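Local coordinates for protein aminotransferase TlmJ (Streptoalloteichus hindustanus, PDB 5UID) that probably catalyses a pyridoxal 5'-phosphate-dependent amino-group transfer, as a DegT/DnrJ/EryC1-family aminotransferase likely serving natural-product biosynthesis, at residues G285-P290 / W304-A309. Residues are numbered along the deposited sequence; the frame is centred on the assembly and turned at random.
Sequences GLRCPP and WVRMDA. With SO4 (sulfate ion), chain H; SO4 (sulfate ion), chain F.
Arg287 and Arg306 form a single antiparallel bridge as a hydrogen-bonded pair, with Arg287 N giving to Arg306 O at 2.9 Å and Arg306 N giving back to Arg287 O at 3.0 Å. The Arg306 chain bends at chi3 (-76°), which turns NE aside, and its guanidinium lies against Arg287 and Cys288. CB of Arg287 sits over one face of this group, offset toward the rim, while Arg306 NH2 donates to Cys288 O at 3.0 Å, tilted 32° from that carbonyl's plane. NE donates to a water lying in the guanidinium plane, and this water gives a hydrogen to Trp304 O; its approach to Arg287 O is unusually short, so the exact length there is doubtful. NH1 and NH2 also grip a sulfate, probably from the crystallisation liquor; a second sulfate takes the N-H of Cys288 in a nearly straight bond. A leucine in place of Arg306 would probably leave Cys288 O without this donor and the bridging water without the N-H it accepts. In the fold, the bridge joins the loop after helix 249-280 to strand 303-306, whose Val305 makes backbone hydrogen bonds to Leu356 of strand 355-358. Both segments belong to the small C-terminal part of this aminotransferase fold, and none of their residues lines the pyridoxal-phosphate pocket. Toward the strand's start, Pro289 sets CB over the six-membered ring of Trp304, a CH-pi contact 4.0 Å from CB to the ring centroid and 17° off the normal. Pro290 CD reaches the same benzo part at CZ2, the two side chains crossing at about a right angle. Trp304 NE1 is bound to Ala109 O. Leu286 sets CD1 against Val305 CB at 3.6 Å and meets the selenomethionine methyl, CE of Met307, at 3.8 Å.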
ATOM      1  N   GLY A 285     -31.504  23.095  20.377  1.00 53.79           N
ATOM      2  CA  GLY A 285     -30.632  22.055  20.872  1.00 47.87           C
ATOM      3  C   GLY A 285     -29.702  21.463  19.838  1.00 43.83           C
ATOM      4  O   GLY A 285     -28.966  20.521  20.158  1.00 43.17           O
ATOM      5  N   LEU A 286     -29.705  21.985  18.613  1.00 44.31           N
ATOM      6  CA  LEU A 286     -28.867  21.479  17.538  1.00 41.07           C
ATOM      7  C   LEU A 286     -28.230  22.651  16.809  1.00 36.33           C
ATOM      8  O   LEU A 286     -28.861  23.694  16.625  1.00 41.69           O
ATOM      9  CB  LEU A 286     -29.676  20.629  16.551  1.00 44.88           C
ATOM     10  CG  LEU A 286     -28.879  19.795  15.550  1.00 48.24           C
ATOM     11  CD1 LEU A 286     -28.098  18.724  16.287  1.00 51.96           C
ATOM     12  CD2 LEU A 286     -29.801  19.175  14.515  1.00 50.07           C
ATOM     13  N   ARG A 287     -26.977  22.472  16.396  1.00 31.71           N
ATOM     14  CA  ARG A 287     -26.238  23.489  15.655  1.00 32.36           C
ATOM     15  C   ARG A 287     -25.703  22.866  14.374  1.00 35.84           C
ATOM     16  O   ARG A 287     -24.862  21.962  14.421  1.00 39.20           O
ATOM     17  CB  ARG A 287     -25.104  24.072  16.500  1.00 36.37           C
ATOM     18  CG  ARG A 287     -25.530  25.240  17.377  1.00 49.88           C
ATOM     19  CD  ARG A 287     -25.700  26.502  16.547  1.00 61.02           C
ATOM     20  NE  ARG A 287     -26.393  27.564  17.270  1.00 72.26           N
ATOM     21  CZ  ARG A 287     -26.579  28.791  16.793  1.00 76.58           C
ATOM     22  NH1 ARG A 287     -26.115  29.114  15.593  1.00 71.22           N
ATOM     23  NH2 ARG A 287     -27.225  29.698  17.516  1.00 82.53           N
ATOM     24  N   CYS A 288     -26.192  23.347  13.235  1.00 31.89           N
ATOM     25  CA  CYS A 288     -25.705  22.914  11.942  1.00 31.25           C
ATOM     26  C   CYS A 288     -24.318  23.511  11.698  1.00 35.47           C
ATOM     27  O   CYS A 288     -23.877  24.393  12.437  1.00 34.73           O
ATOM     28  CB  CYS A 288     -26.698  23.324  10.855  1.00 39.24           C
ATOM     29  SG  CYS A 288     -28.307  22.514  11.011  1.00 44.12           S
ATOM     30  N   PRO A 289     -23.595  23.032  10.685  1.00 35.01           N
ATOM     31  CA  PRO A 289     -22.275  23.603  10.385  1.00 33.89           C
ATOM     32  C   PRO A 289     -22.368  25.093  10.120  1.00 34.25           C
ATOM     33  O   PRO A 289     -23.346  25.566   9.521  1.00 32.70           O
ATOM     34  CB  PRO A 289     -21.841  22.842   9.124  1.00 31.81           C
ATOM     35  CG  PRO A 289     -22.546  21.543   9.220  1.00 34.86           C
ATOM     36  CD  PRO A 289     -23.873  21.845   9.854  1.00 37.06           C
ATOM     37  N   PRO A 290     -21.378  25.871  10.560  1.00 34.32           N
ATOM     38  CA  PRO A 290     -21.371  27.294  10.232  1.00 36.82           C
ATOM     39  C   PRO A 290     -21.183  27.490   8.742  1.00 34.13           C
ATOM     40  O   PRO A 290     -20.619  26.622   8.052  1.00 35.10           O
ATOM     41  CB  PRO A 290     -20.172  27.837  11.029  1.00 33.69           C
ATOM     42  CG  PRO A 290     -19.278  26.662  11.194  1.00 33.62           C
ATOM     43  CD  PRO A 290     -20.190  25.474  11.338  1.00 30.95           C
ATOM     44  N   TRP A 304     -21.483  17.740  10.044  1.00 30.39           N
ATOM     45  CA  TRP A 304     -21.391  17.583  11.489  1.00 30.53           C
ATOM     46  C   TRP A 304     -22.385  18.510  12.177  1.00 35.97           C
ATOM     47  O   TRP A 304     -22.469  19.697  11.850  1.00 36.90           O
ATOM     48  CB  TRP A 304     -19.969  17.862  11.979  1.00 24.02           C
ATOM     49  CG  TRP A 304     -19.500  19.282  11.788  1.00 27.16           C
ATOM     50  CD1 TRP A 304     -19.439  20.258  12.740  1.00 29.69           C
ATOM     51  CD2 TRP A 304     -19.021  19.875  10.574  1.00 31.52           C
ATOM     52  NE1 TRP A 304     -18.951  21.421  12.196  1.00 33.76           N
ATOM     53  CE2 TRP A 304     -18.688  21.214  10.867  1.00 34.49           C
ATOM     54  CE3 TRP A 304     -18.840  19.405   9.267  1.00 29.68           C
ATOM     55  CZ2 TRP A 304     -18.186  22.088   9.903  1.00 32.40           C
ATOM     56  CZ3 TRP A 304     -18.343  20.276   8.311  1.00 27.11           C
ATOM     57  CH2 TRP A 304     -18.021  21.601   8.634  1.00 30.23           C
ATOM     58  N   VAL A 305     -23.141  17.958  13.117  1.00 31.32           N
ATOM     59  CA  VAL A 305     -24.062  18.731  13.935  1.00 28.55           C
ATOM     60  C   VAL A 305     -23.571  18.683  15.373  1.00 31.65           C
ATOM     61  O   VAL A 305     -22.940  17.711  15.804  1.00 33.55           O
ATOM     62  CB  VAL A 305     -25.509  18.207  13.827  1.00 27.37           C
ATOM     63  CG1 VAL A 305     -26.069  18.478  12.438  1.00 26.48           C
ATOM     64  CG2 VAL A 305     -25.558  16.720  14.145  1.00 23.18           C
ATOM     65  N   ARG A 306     -23.862  19.748  16.116  1.00 25.64           N
ATOM     66  CA  ARG A 306     -23.416  19.886  17.494  1.00 26.13           C
ATOM     67  C   ARG A 306     -24.613  19.913  18.434  1.00 34.54           C
ATOM     68  O   ARG A 306     -25.641  20.527  18.132  1.00 38.05           O
ATOM     69  CB  ARG A 306     -22.582  21.156  17.672  1.00 29.47           C
ATOM     70  CG  ARG A 306     -21.205  21.089  17.030  1.00 26.29           C
ATOM     71  CD  ARG A 306     -20.616  22.481  16.886  1.00 30.59           C
ATOM     72  NE  ARG A 306     -21.236  23.208  15.782  1.00 33.53           N
ATOM     73  CZ  ARG A 306     -21.400  24.526  15.748  1.00 35.55           C
ATOM     74  NH1 ARG A 306     -21.001  25.275  16.769  1.00 31.01           N
ATOM     75  NH2 ARG A 306     -21.972  25.095  14.696  1.00 35.40           N
HETATM   76  N   MSE A 307     -24.468  19.248  19.574  1.00 31.06           N
HETATM   77  CA  MSE A 307     -25.524  19.192  20.574  1.00 30.05           C
HETATM   78  C   MSE A 307     -24.917  19.026  21.964  1.00 33.14           C
HETATM   79  O   MSE A 307     -23.700  18.905  22.100  1.00 37.98           O
HETATM   80  CB  MSE A 307     -26.496  18.053  20.261  1.00 32.25           C
HETATM   81  CG  MSE A 307     -25.874  16.668  20.317  1.00 38.33           C
HETATM   82 SE   MSE A 307     -26.889  15.339  19.306  0.64 38.19          SE
HETATM   83  CE  MSE A 307     -26.185  15.704  17.529  1.00 34.82           C
ATOM     84  N   ASP A 308     -25.757  19.035  22.997  1.00 35.77           N
ATOM     85  CA  ASP A 308     -25.252  18.880  24.355  1.00 44.44           C
ATOM     86  C   ASP A 308     -24.637  17.496  24.538  1.00 42.31           C
ATOM     87  O   ASP A 308     -25.155  16.496  24.033  1.00 38.23           O
ATOM     88  CB  ASP A 308     -26.374  19.099  25.371  1.00 55.10           C
ATOM     89  CG  ASP A 308     -25.859  19.173  26.797  1.00 64.77           C
ATOM     90  OD1 ASP A 308     -25.250  20.202  27.157  1.00 68.62           O
ATOM     91  OD2 ASP A 308     -26.061  18.202  27.555  1.00 67.35           O
ATOM     92  N   ALA A 309     -23.520  17.448  25.270  1.00 44.24           N
ATOM     93  CA  ALA A 309     -22.774  16.201  25.411  1.00 41.56           C
ATOM     94  C   ALA A 309     -23.598  15.114  26.092  1.00 37.43           C
ATOM     95  O   ALA A 309     -23.371  13.924  25.851  1.00 41.31           O
ATOM     96  CB  ALA A 309     -21.481  16.449  26.186  1.00 40.85           C
TER
HETATM   97  S   SO4 H 404     -28.269  26.712  12.904  0.93114.29           S
HETATM   98  O1  SO4 H 404     -29.452  27.553  13.068  0.93114.52           O
HETATM   99  O2  SO4 H 404     -27.780  26.819  11.531  0.93114.99           O
HETATM  100  O3  SO4 H 404     -27.227  27.157  13.822  0.93116.16           O
HETATM  101  O4  SO4 H 404     -28.615  25.324  13.194  0.93113.33           O
HETATM  102  S   SO4 F 402     -21.865  28.696  15.590  0.89 92.76           S
HETATM  103  O1  SO4 F 402     -22.547  29.980  15.727  0.89 95.92           O
HETATM  104  O2  SO4 F 402     -20.435  28.880  15.817  0.89 94.00           O
HETATM  105  O3  SO4 F 402     -22.399  27.757  16.572  0.89 90.96           O
HETATM  106  O4  SO4 F 402     -22.080  28.172  14.243  0.89 92.28           O
HETATM  107  O   HOH W   1     -22.474  21.786  13.562  1.00 30.56           O